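Local atomic coordinates of leucine-rich repeat protein (Bacteroides thetaiotaomicron, PDB entry 4ECN), a protein that is of unknown function but, as an extracellular leucine-rich repeat protein, probably binds other proteins. Residues 47-52 with 86-91; 78-83 with 111-116; 130-135 with 208-213. One frame throughout, in Å; residues are numbered along the deposited sequence.

Contact 1. Residues 47-52 with 86-91; sequences VMTHNG and KIVGYY
V47 and T49 pair with segment 86-91 through antiparallel backbone hydrogen bonds. V47 uses both polar atoms: its N donates to G89 O (2.8 Å) and its O accepts from V88 N (2.7 Å). V88 is the extra residue of a beta bulge, its psi of -43° breaking the extended run, and the register slips by one before M48 meets I87. Farther along, T49 N donates to K86 O (2.8 Å), and K86 N returns a bond to T49 O. K86 O takes a second donor, T49 OG1 (3.2 Å), which chi1 of 55° sets between the backbone N and the carbonyl carbon.

Apolar contacts flank these bonds. V88 CB meets V47 CG1 at 3.8 Å, while V88 CG2 touches T49 CG2 at 3.7 Å, the two side chains crossing at about a right angle. V47 CG2 reaches Y91 CE1 (3.9 Å). An alanine at T49 would probably leave K86 O with the backbone donor alone and open a gap beside V88 CG2.

Strand 43-49 lies between strands 54-63 and 83-93, with V47 packing on S56 and T49 on T54, while I87 leans on L123 of strand 118-124.

Contact 2. Residues 78-83 with 111-116; sequences LQLLAG and LTVVSG
The connection between consecutive strands 73-81 and 83-93 meets segment 111-116 here, V113 facing L80 and G83 in the first DUF4458 domain. V113 N donates to G83 O at 3.0 Å with an N-H...O angle of 152°. The return bond, from G83 N to V113 O, is weak at 3.2 Å. Beside it A82 CA makes a CA-H...O contact with the same V113 O, and T112 CA makes another with G83 O, so both carbonyl oxygens also face backbone C-H groups of the opposing segment.

V113 divides its two methyl groups between different parts of L80. CG1, anti to the backbone N (chi1 -175°), lies 3.7 Å from L80 O. CG2 instead meets the L80 side chain, with CD1 of that leucine at 3.9 Å and its CB equally near; the two side chains cross at about a right angle.

The family belongs to the transthyretin clan, and the all-strand build around this contact is consistent with a beta-sandwich domain. L80 has its backbone bonded to G11 of strand 10-18, whereas L111 is bonded through its backbone to Y85 of strand 83-93. V113 packs on both V13 of strand 10-18 and Y85 of strand 83-93.

Smaller groups add to the interface. A82 CB approaches S115 N at 3.7 Å, and T112 CG2 comes within 3.7 Å of G83 O. The carbonyl oxygen of L81 is bound by the hydroxyl of Y85, and L111 packs on F15 and L119.

Contact 3. Residues 130-135 with 208-213; sequences HGTVTF and AVWLPA
W210 and T132 lie side by side, pointing the same way, as a non-hydrogen-bonded pair of antiparallel strands 130-139 and 202-212. The indole can be followed outward from W210 CB, which lies 4.2 Å from G131 O. Chi1 of -78° sets CG anti to the carbonyl carbon, and from CG onward the five-membered ring runs beneath one methyl group. T132 CG2 stands over its face, 3.6 Å from the centroid and 13° off the normal, a CH-pi contact. It is offset toward the rim, where W210 NE1 is its nearest ring atom at 3.5 Å. The six-membered ring at the far end continues past segment 130-135 to meet Y91, the two ring planes at about 45°.

Both strands belong to the second DUF4458 domain, of the transthyretin clan, in which strand 130-139 also pairs in parallel with strand 251-259. Four backbone hydrogen bonds join the segments: G131 and L211 exchange one pair, V133 and V209 the other.

On the face opposite W210, V133 CG2 packs against L211 CD1 (4.0 Å). V209 CG2 comes to the edge of the F135 ring, 4.0 Å from CE2, and V209 and F135 both lean on L173 of strand 170-179. At the other end P212 CA covers one face of the H130 imidazole, 3.9 Å from its centroid, while H130 ND1 is hydrogen-bonded to V128 O.

From the N terminus, segment 47-52 comes first, followed by 78-83, and only then does 86-91 close contact 1. Segment 111-116 closes contact 2 afterwards, so the two loops cross, with the connection from strand 73-81 to strand 83-93 shared between them. Both involve strands of one sheet in the first DUF4458 domain and touch directly, I87 packing on L111 and M48 on L78 and L80. Contact 3 opens later, at 130-135, and closes with 208-213 across a long loop in the second domain. It is in series with both, reaching segment 86-91 of contact 1 across the domain junction but staying about 13 Å from contact 2 at the nearest atoms.

Contact 1. Residues 47-52 with 86-91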
ATOM      1  N   VAL A  47      17.527 -48.782  -1.674  1.00 79.78           N
ATOM      2  CA  VAL A  47      16.184 -48.765  -2.245  1.00 80.08           C
ATOM      3  C   VAL A  47      16.095 -47.542  -3.183  1.00 86.53           C
ATOM      4  O   VAL A  47      16.363 -46.414  -2.760  1.00 85.59           O
ATOM      5  CB  VAL A  47      15.103 -48.762  -1.123  1.00 82.79           C
ATOM      6  CG1 VAL A  47      13.693 -48.642  -1.695  1.00 82.27           C
ATOM      7  CG2 VAL A  47      15.220 -50.004  -0.249  1.00 82.77           C
HETATM    8  N   MSE A  48      15.744 -47.777  -4.453  1.00 85.91           N
HETATM    9  CA  MSE A  48      15.636 -46.725  -5.470  1.00 87.09           C
HETATM   10  C   MSE A  48      14.339 -46.779  -6.248  1.00 93.90           C
HETATM   11  O   MSE A  48      13.669 -47.813  -6.257  1.00 94.53           O
HETATM   12  CB  MSE A  48      16.778 -46.843  -6.486  1.00 90.53           C
HETATM   13  CG  MSE A  48      18.131 -46.415  -5.979  1.00 98.39           C
HETATM   14 SE   MSE A  48      19.496 -47.153  -7.151  0.75108.29          SE
HETATM   15  CE  MSE A  48      19.416 -49.065  -6.549  1.00105.30           C
ATOM     16  N   THR A  49      14.028 -45.685  -6.971  1.00 91.96           N
ATOM     17  CA  THR A  49      12.863 -45.573  -7.851  1.00 92.64           C
ATOM     18  C   THR A  49      13.287 -44.937  -9.187  1.00 99.41           C
ATOM     19  O   THR A  49      13.890 -43.862  -9.194  1.00 97.55           O
ATOM     20  CB  THR A  49      11.724 -44.780  -7.187  1.00 97.15           C
ATOM     21  OG1 THR A  49      12.214 -43.506  -6.776  1.00 98.64           O
ATOM     22  CG2 THR A  49      11.096 -45.506  -6.006  1.00 92.27           C
ATOM     23  N   HIS A  50      12.992 -45.622 -10.305  1.00100.31           N
ATOM     24  CA  HIS A  50      13.290 -45.157 -11.665  1.00102.46           C
ATOM     25  C   HIS A  50      12.031 -45.300 -12.521  1.00109.28           C
ATOM     26  O   HIS A  50      11.728 -46.401 -13.008  1.00109.13           O
ATOM     27  CB  HIS A  50      14.495 -45.914 -12.281  1.00104.53           C
ATOM     28  CG  HIS A  50      14.803 -45.581 -13.721  1.00108.86           C
ATOM     29  ND1 HIS A  50      15.193 -44.301 -14.112  1.00110.45           N
ATOM     30  CD2 HIS A  50      14.851 -46.395 -14.804  1.00111.42           C
ATOM     31  CE1 HIS A  50      15.412 -44.371 -15.416  1.00110.52           C
ATOM     32  NE2 HIS A  50      15.229 -45.610 -15.876  1.00111.57           N
ATOM     33  N   ASN A  51      11.292 -44.170 -12.675  1.00107.68           N
ATOM     34  CA  ASN A  51      10.037 -44.031 -13.427  1.00108.82           C
ATOM     35  C   ASN A  51       9.035 -45.132 -12.991  1.00114.40           C
ATOM     36  O   ASN A  51       8.704 -46.039 -13.765  1.00114.64           O
ATOM     37  CB  ASN A  51      10.282 -44.055 -14.956  1.00113.05           C
ATOM     38  CG  ASN A  51      11.046 -42.861 -15.497  1.00141.91           C
ATOM     39  OD1 ASN A  51      12.280 -42.869 -15.605  1.00138.07           O
ATOM     40  ND2 ASN A  51      10.321 -41.827 -15.903  1.00133.15           N
ATOM     41  N   GLY A  52       8.628 -45.054 -11.722  1.00111.43           N
ATOM     42  CA  GLY A  52       7.675 -45.967 -11.099  1.00111.88           C
ATOM     43  C   GLY A  52       8.114 -47.404 -10.867  1.00118.12           C
ATOM     44  O   GLY A  52       7.261 -48.269 -10.642  1.00118.45           O
ATOM     45  N   LYS A  86      16.015 -42.125  -7.969  1.00 76.01           N
ATOM     46  CA  LYS A  86      15.816 -41.454  -6.694  1.00 74.61           C
ATOM     47  C   LYS A  86      15.961 -42.493  -5.597  1.00 77.80           C
ATOM     48  O   LYS A  86      15.240 -43.490  -5.619  1.00 77.80           O
ATOM     49  CB  LYS A  86      14.457 -40.725  -6.632  1.00 76.54           C
ATOM     50  CG  LYS A  86      14.289 -39.842  -5.379  1.00 92.78           C
ATOM     51  CD  LYS A  86      12.839 -39.429  -5.063  1.00 98.40           C
ATOM     52  CE  LYS A  86      11.971 -40.564  -4.555  1.00 95.40           C
ATOM     53  NZ  LYS A  86      10.600 -40.101  -4.225  1.00 99.39           N
ATOM     54  N   ILE A  87      16.942 -42.294  -4.686  1.00 73.66           N
ATOM     55  CA  ILE A  87      17.185 -43.148  -3.513  1.00 73.08           C
ATOM     56  C   ILE A  87      16.056 -42.881  -2.516  1.00 75.21           C
ATOM     57  O   ILE A  87      15.778 -41.708  -2.217  1.00 74.16           O
ATOM     58  CB  ILE A  87      18.591 -42.915  -2.871  1.00 76.17           C
ATOM     59  CG1 ILE A  87      19.737 -42.957  -3.893  1.00 76.66           C
ATOM     60  CG2 ILE A  87      18.845 -43.875  -1.691  1.00 77.37           C
ATOM     61  CD1 ILE A  87      21.046 -42.251  -3.384  1.00 81.11           C
ATOM     62  N   VAL A  88      15.390 -43.949  -2.030  1.00 70.35           N
ATOM     63  CA  VAL A  88      14.297 -43.822  -1.058  1.00 69.17           C
ATOM     64  C   VAL A  88      14.902 -43.925   0.356  1.00 71.27           C
ATOM     65  O   VAL A  88      14.560 -43.143   1.251  1.00 69.32           O
ATOM     66  CB  VAL A  88      13.159 -44.852  -1.284  1.00 73.25           C
ATOM     67  CG1 VAL A  88      11.931 -44.494  -0.445  1.00 72.84           C
ATOM     68  CG2 VAL A  88      12.773 -44.926  -2.752  1.00 73.17           C
ATOM     69  N   GLY A  89      15.822 -44.877   0.502  1.00 67.39           N
ATOM     70  CA  GLY A  89      16.545 -45.153   1.733  1.00 66.26           C
ATOM     71  C   GLY A  89      17.470 -46.330   1.552  1.00 69.02           C
ATOM     72  O   GLY A  89      17.542 -46.903   0.460  1.00 68.99           O
ATOM     73  N   TYR A  90      18.187 -46.694   2.618  1.00 64.90           N
ATOM     74  CA  TYR A  90      19.133 -47.799   2.571  1.00 65.38           C
ATOM     75  C   TYR A  90      19.264 -48.485   3.928  1.00 71.22           C
ATOM     76  O   TYR A  90      19.019 -47.875   4.970  1.00 69.54           O
ATOM     77  CB  TYR A  90      20.523 -47.318   2.093  1.00 66.36           C
ATOM     78  CG  TYR A  90      21.201 -46.299   2.989  1.00 66.58           C
ATOM     79  CD1 TYR A  90      22.012 -46.699   4.053  1.00 69.06           C
ATOM     80  CD2 TYR A  90      21.098 -44.935   2.728  1.00 65.65           C
ATOM     81  CE1 TYR A  90      22.648 -45.763   4.869  1.00 69.53           C
ATOM     82  CE2 TYR A  90      21.721 -43.991   3.543  1.00 65.61           C
ATOM     83  CZ  TYR A  90      22.504 -44.410   4.604  1.00 72.86           C
ATOM     84  OH  TYR A  90      23.129 -43.476   5.391  1.00 76.13           O
ATOM     85  N   TYR A  91      19.685 -49.757   3.902  1.00 70.44           N
ATOM     86  CA  TYR A  91      19.914 -50.551   5.105  1.00 71.17           C
ATOM     87  C   TYR A  91      21.350 -51.029   5.109  1.00 77.75           C
ATOM     88  O   TYR A  91      21.848 -51.431   4.061  1.00 77.87           O
ATOM     89  CB  TYR A  91      18.939 -51.763   5.225  1.00 72.21           C
ATOM     90  CG  TYR A  91      17.470 -51.505   4.931  1.00 72.89           C
ATOM     91  CD1 TYR A  91      16.964 -51.631   3.637  1.00 75.46           C
ATOM     92  CD2 TYR A  91      16.566 -51.248   5.959  1.00 72.20           C
ATOM     93  CE1 TYR A  91      15.609 -51.426   3.361  1.00 76.02           C
ATOM     94  CE2 TYR A  91      15.204 -51.052   5.696  1.00 72.28           C
ATOM     95  CZ  TYR A  91      14.730 -51.149   4.395  1.00 78.87           C
ATOM     96  OH  TYR A  91      13.400 -50.943   4.099  1.00 76.05           O
TER

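Contact 2. Residues 78-83 with 111-116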
ATOM      1  N   LEU A  78      27.664 -51.176  -9.221  1.00 82.04           N
ATOM      2  CA  LEU A  78      26.298 -51.595  -9.494  1.00 80.36           C
ATOM      3  C   LEU A  78      25.924 -51.233 -10.932  1.00 80.20           C
ATOM      4  O   LEU A  78      25.822 -50.046 -11.256  1.00 78.50           O
ATOM      5  CB  LEU A  78      25.321 -50.957  -8.484  1.00 79.47           C
ATOM      6  CG  LEU A  78      23.812 -51.100  -8.757  1.00 83.50           C
ATOM      7  CD1 LEU A  78      23.379 -52.559  -8.787  1.00 83.95           C
ATOM      8  CD2 LEU A  78      23.003 -50.299  -7.759  1.00 84.25           C
ATOM      9  N   GLN A  79      25.708 -52.249 -11.784  1.00 74.90           N
ATOM     10  CA  GLN A  79      25.325 -51.977 -13.163  1.00 74.52           C
ATOM     11  C   GLN A  79      23.847 -51.642 -13.227  1.00 78.11           C
ATOM     12  O   GLN A  79      23.012 -52.428 -12.780  1.00 78.28           O
ATOM     13  CB  GLN A  79      25.659 -53.146 -14.089  1.00 76.71           C
ATOM     14  CG  GLN A  79      25.538 -52.791 -15.571  1.00 83.32           C
ATOM     15  CD  GLN A  79      25.980 -53.916 -16.472  1.00104.15           C
ATOM     16  OE1 GLN A  79      26.685 -54.858 -16.067  1.00 99.50           O
ATOM     17  NE2 GLN A  79      25.614 -53.813 -17.738  1.00 97.66           N
ATOM     18  N   LEU A  80      23.534 -50.456 -13.754  1.00 73.69           N
ATOM     19  CA  LEU A  80      22.177 -49.956 -13.922  1.00 73.04           C
ATOM     20  C   LEU A  80      22.006 -49.377 -15.288  1.00 79.24           C
ATOM     21  O   LEU A  80      22.999 -49.013 -15.907  1.00 79.53           O
ATOM     22  CB  LEU A  80      21.845 -48.887 -12.865  1.00 71.86           C
ATOM     23  CG  LEU A  80      21.705 -49.336 -11.420  1.00 75.56           C
ATOM     24  CD1 LEU A  80      21.779 -48.151 -10.488  1.00 74.92           C
ATOM     25  CD2 LEU A  80      20.424 -50.103 -11.204  1.00 76.30           C
ATOM     26  N   LEU A  81      20.764 -49.253 -15.762  1.00 77.53           N
ATOM     27  CA  LEU A  81      20.532 -48.652 -17.062  1.00 79.01           C
ATOM     28  C   LEU A  81      20.592 -47.137 -16.908  1.00 82.93           C
ATOM     29  O   LEU A  81      20.055 -46.588 -15.944  1.00 80.85           O
ATOM     30  CB  LEU A  81      19.209 -49.121 -17.675  1.00 79.80           C
ATOM     31  CG  LEU A  81      19.104 -48.929 -19.199  1.00 86.56           C
ATOM     32  CD1 LEU A  81      18.639 -50.210 -19.894  1.00 87.52           C
ATOM     33  CD2 LEU A  81      18.289 -47.659 -19.572  1.00 89.22           C
ATOM     34  N   ALA A  82      21.290 -46.475 -17.844  1.00 81.63           N
ATOM     35  CA  ALA A  82      21.518 -45.028 -17.842  1.00 81.98           C
ATOM     36  C   ALA A  82      20.207 -44.238 -17.727  1.00 86.62           C
ATOM     37  O   ALA A  82      19.299 -44.410 -18.544  1.00 87.37           O
ATOM     38  CB  ALA A  82      22.263 -44.615 -19.102  1.00 83.79           C
ATOM     39  N   GLY A  83      20.134 -43.403 -16.693  1.00 82.48           N
ATOM     40  CA  GLY A  83      18.984 -42.556 -16.387  1.00 81.36           C
ATOM     41  C   GLY A  83      18.981 -42.036 -14.962  1.00 83.52           C
ATOM     42  O   GLY A  83      19.860 -42.383 -14.171  1.00 82.99           O
ATOM     43  N   LEU A 111      20.337 -39.463  -8.113  1.00 79.53           N
ATOM     44  CA  LEU A 111      21.597 -39.872  -8.734  1.00 78.74           C
ATOM     45  C   LEU A 111      21.311 -40.268 -10.199  1.00 80.90           C
ATOM     46  O   LEU A 111      20.305 -40.922 -10.478  1.00 80.90           O
ATOM     47  CB  LEU A 111      22.343 -41.000  -7.956  1.00 78.71           C
ATOM     48  CG  LEU A 111      21.772 -42.427  -7.803  1.00 82.54           C
ATOM     49  CD1 LEU A 111      22.021 -43.277  -9.046  1.00 83.50           C
ATOM     50  CD2 LEU A 111      22.501 -43.158  -6.701  1.00 83.12           C
ATOM     51  N   THR A 112      22.188 -39.870 -11.126  1.00 75.12           N
ATOM     52  CA  THR A 112      21.986 -40.176 -12.541  1.00 73.75           C
ATOM     53  C   THR A 112      23.124 -41.062 -13.042  1.00 74.08           C
ATOM     54  O   THR A 112      24.284 -40.670 -12.964  1.00 72.32           O
ATOM     55  CB  THR A 112      21.865 -38.875 -13.360  1.00 80.37           C
ATOM     56  OG1 THR A 112      20.946 -37.980 -12.710  1.00 85.83           O
ATOM     57  CG2 THR A 112      21.431 -39.121 -14.786  1.00 73.78           C
ATOM     58  N   VAL A 113      22.774 -42.268 -13.533  1.00 70.12           N
ATOM     59  CA  VAL A 113      23.688 -43.247 -14.126  1.00 70.51           C
ATOM     60  C   VAL A 113      23.970 -42.786 -15.549  1.00 75.76           C
ATOM     61  O   VAL A 113      23.056 -42.288 -16.209  1.00 75.76           O
ATOM     62  CB  VAL A 113      23.114 -44.685 -14.066  1.00 74.39           C
ATOM     63  CG1 VAL A 113      24.121 -45.709 -14.568  1.00 75.38           C
ATOM     64  CG2 VAL A 113      22.673 -45.044 -12.657  1.00 73.34           C
ATOM     65  N   VAL A 114      25.230 -42.886 -16.006  1.00 72.81           N
ATOM     66  CA  VAL A 114      25.625 -42.435 -17.351  1.00 72.84           C
ATOM     67  C   VAL A 114      26.141 -43.631 -18.160  1.00 78.50           C
ATOM     68  O   VAL A 114      26.835 -44.496 -17.616  1.00 77.01           O
ATOM     69  CB  VAL A 114      26.675 -41.299 -17.285  1.00 75.67           C
ATOM     70  CG1 VAL A 114      27.173 -40.907 -18.674  1.00 76.10           C
ATOM     71  CG2 VAL A 114      26.118 -40.082 -16.548  1.00 74.16           C
ATOM     72  N   SER A 115      25.803 -43.659 -19.465  1.00 77.42           N
ATOM     73  CA  SER A 115      26.200 -44.718 -20.392  1.00 79.09           C
ATOM     74  C   SER A 115      27.731 -44.829 -20.415  1.00 83.41           C
ATOM     75  O   SER A 115      28.414 -43.850 -20.751  1.00 84.12           O
ATOM     76  CB  SER A 115      25.637 -44.448 -21.789  1.00 83.52           C
ATOM     77  OG  SER A 115      25.693 -45.601 -22.614  1.00 93.53           O
ATOM     78  N   GLY A 116      28.233 -45.986 -19.957  1.00 78.03           N
ATOM     79  CA  GLY A 116      29.657 -46.299 -19.855  1.00 77.77           C
ATOM     80  C   GLY A 116      30.409 -45.478 -18.818  1.00 79.64           C
ATOM     81  O   GLY A 116      31.633 -45.331 -18.901  1.00 80.01           O
TER

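Contact 3. Residues 130-135 with 208-213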
ATOM      1  N   HIS A 130      16.277 -43.470  12.718  1.00 62.84           N
ATOM      2  CA  HIS A 130      15.095 -43.748  11.919  1.00 61.39           C
ATOM      3  C   HIS A 130      14.719 -45.199  11.994  1.00 65.67           C
ATOM      4  O   HIS A 130      15.567 -46.057  12.248  1.00 67.17           O
ATOM      5  CB  HIS A 130      15.350 -43.370  10.451  1.00 61.59           C
ATOM      6  CG  HIS A 130      15.314 -41.901  10.172  1.00 64.21           C
ATOM      7  ND1 HIS A 130      16.289 -41.047  10.660  1.00 65.80           N
ATOM      8  CD2 HIS A 130      14.451 -41.187   9.410  1.00 65.26           C
ATOM      9  CE1 HIS A 130      15.968 -39.839  10.216  1.00 64.47           C
ATOM     10  NE2 HIS A 130      14.874 -39.873   9.452  1.00 64.48           N
ATOM     11  N   GLY A 131      13.442 -45.453  11.760  1.00 60.64           N
ATOM     12  CA  GLY A 131      12.838 -46.771  11.638  1.00 60.23           C
ATOM     13  C   GLY A 131      12.088 -46.782  10.319  1.00 63.03           C
ATOM     14  O   GLY A 131      12.169 -45.796   9.573  1.00 62.12           O
ATOM     15  N   THR A 132      11.362 -47.878   9.998  1.00 59.26           N
ATOM     16  CA  THR A 132      10.600 -47.941   8.738  1.00 58.85           C
ATOM     17  C   THR A 132       9.117 -48.263   9.044  1.00 63.28           C
ATOM     18  O   THR A 132       8.808 -48.765  10.123  1.00 63.55           O
ATOM     19  CB  THR A 132      11.218 -48.913   7.723  1.00 63.67           C
ATOM     20  OG1 THR A 132      11.397 -50.193   8.319  1.00 65.83           O
ATOM     21  CG2 THR A 132      12.551 -48.402   7.169  1.00 59.38           C
ATOM     22  N   VAL A 133       8.200 -47.897   8.122  1.00 59.69           N
ATOM     23  CA  VAL A 133       6.752 -48.031   8.326  1.00 59.60           C
ATOM     24  C   VAL A 133       6.033 -48.461   7.049  1.00 64.67           C
ATOM     25  O   VAL A 133       6.418 -48.069   5.949  1.00 65.24           O
ATOM     26  CB  VAL A 133       6.162 -46.670   8.836  1.00 62.30           C
ATOM     27  CG1 VAL A 133       4.667 -46.532   8.564  1.00 61.43           C
ATOM     28  CG2 VAL A 133       6.436 -46.478  10.321  1.00 62.42           C
ATOM     29  N   THR A 134       4.945 -49.227   7.228  1.00 60.44           N
ATOM     30  CA  THR A 134       3.999 -49.630   6.191  1.00 60.19           C
ATOM     31  C   THR A 134       2.622 -49.231   6.669  1.00 63.55           C
ATOM     32  O   THR A 134       2.349 -49.280   7.873  1.00 62.15           O
ATOM     33  CB  THR A 134       4.080 -51.117   5.839  1.00 67.44           C
ATOM     34  OG1 THR A 134       3.882 -51.885   7.031  1.00 75.28           O
ATOM     35  CG2 THR A 134       5.375 -51.488   5.147  1.00 60.69           C
ATOM     36  N   PHE A 135       1.754 -48.843   5.739  1.00 59.98           N
ATOM     37  CA  PHE A 135       0.406 -48.402   6.077  1.00 58.84           C
ATOM     38  C   PHE A 135      -0.632 -49.447   5.700  1.00 63.27           C
ATOM     39  O   PHE A 135      -0.400 -50.290   4.826  1.00 64.34           O
ATOM     40  CB  PHE A 135       0.100 -47.065   5.380  1.00 59.38           C
ATOM     41  CG  PHE A 135       1.051 -45.989   5.842  1.00 59.27           C
ATOM     42  CD1 PHE A 135       0.786 -45.254   6.992  1.00 61.37           C
ATOM     43  CD2 PHE A 135       2.262 -45.781   5.192  1.00 59.40           C
ATOM     44  CE1 PHE A 135       1.694 -44.306   7.455  1.00 60.67           C
ATOM     45  CE2 PHE A 135       3.164 -44.825   5.655  1.00 60.59           C
ATOM     46  CZ  PHE A 135       2.868 -44.089   6.769  1.00 58.08           C
ATOM     47  N   ALA A 208       8.028 -49.758   2.226  1.00 69.85           N
ATOM     48  CA  ALA A 208       8.248 -49.098   3.513  1.00 67.54           C
ATOM     49  C   ALA A 208       8.807 -47.703   3.326  1.00 70.77           C
ATOM     50  O   ALA A 208       9.471 -47.437   2.320  1.00 71.13           O
ATOM     51  CB  ALA A 208       9.195 -49.913   4.371  1.00 68.30           C
ATOM     52  N   VAL A 209       8.543 -46.806   4.293  1.00 65.21           N
ATOM     53  CA  VAL A 209       9.052 -45.440   4.259  1.00 63.02           C
ATOM     54  C   VAL A 209       9.963 -45.273   5.460  1.00 65.09           C
ATOM     55  O   VAL A 209       9.884 -46.078   6.368  1.00 62.77           O
ATOM     56  CB  VAL A 209       7.929 -44.372   4.195  1.00 66.21           C
ATOM     57  CG1 VAL A 209       7.027 -44.609   2.994  1.00 65.84           C
ATOM     58  CG2 VAL A 209       7.111 -44.307   5.482  1.00 66.07           C
ATOM     59  N   TRP A 210      10.860 -44.279   5.443  1.00 63.91           N
ATOM     60  CA  TRP A 210      11.791 -44.020   6.545  1.00 64.36           C
ATOM     61  C   TRP A 210      11.336 -42.826   7.346  1.00 64.95           C
ATOM     62  O   TRP A 210      11.410 -41.695   6.853  1.00 64.44           O
ATOM     63  CB  TRP A 210      13.239 -43.791   6.048  1.00 64.36           C
ATOM     64  CG  TRP A 210      13.985 -45.037   5.683  1.00 66.92           C
ATOM     65  CD1 TRP A 210      14.906 -45.695   6.443  1.00 70.60           C
ATOM     66  CD2 TRP A 210      13.874 -45.770   4.459  1.00 67.50           C
ATOM     67  NE1 TRP A 210      15.348 -46.818   5.781  1.00 71.03           N
ATOM     68  CE2 TRP A 210      14.732 -46.888   4.561  1.00 72.42           C
ATOM     69  CE3 TRP A 210      13.111 -45.603   3.287  1.00 68.87           C
ATOM     70  CZ2 TRP A 210      14.859 -47.828   3.531  1.00 72.49           C
ATOM     71  CZ3 TRP A 210      13.227 -46.545   2.273  1.00 71.12           C
ATOM     72  CH2 TRP A 210      14.095 -47.639   2.397  1.00 72.41           C
ATOM     73  N   LEU A 211      10.880 -43.071   8.590  1.00 58.58           N
ATOM     74  CA  LEU A 211      10.459 -42.024   9.525  1.00 56.02           C
ATOM     75  C   LEU A 211      11.387 -41.942  10.730  1.00 57.98           C
ATOM     76  O   LEU A 211      11.816 -42.986  11.213  1.00 58.11           O
ATOM     77  CB  LEU A 211       9.024 -42.262  10.031  1.00 55.29           C
ATOM     78  CG  LEU A 211       7.862 -42.111   9.069  1.00 58.21           C
ATOM     79  CD1 LEU A 211       6.584 -42.471   9.764  1.00 58.21           C
ATOM     80  CD2 LEU A 211       7.751 -40.692   8.526  1.00 57.59           C
ATOM     81  N   PRO A 212      11.667 -40.756  11.307  1.00 53.35           N
ATOM     82  CA  PRO A 212      12.466 -40.747  12.556  1.00 53.39           C
ATOM     83  C   PRO A 212      11.719 -41.493  13.680  1.00 58.44           C
ATOM     84  O   PRO A 212      10.481 -41.505  13.692  1.00 58.58           O
ATOM     85  CB  PRO A 212      12.634 -39.251  12.878  1.00 53.91           C
ATOM     86  CG  PRO A 212      12.203 -38.509  11.652  1.00 57.05           C
ATOM     87  CD  PRO A 212      11.253 -39.392  10.905  1.00 52.96           C
ATOM     88  N   ALA A 213      12.448 -42.153  14.597  1.00 54.39           N
ATOM     89  CA  ALA A 213      11.804 -42.856  15.706  1.00 53.19           C
ATOM     90  C   ALA A 213      10.985 -41.876  16.542  1.00 57.56           C
ATOM     91  O   ALA A 213      11.429 -40.763  16.835  1.00 57.01           O
ATOM     92  CB  ALA A 213      12.836 -43.561  16.567  1.00 54.14           C
TER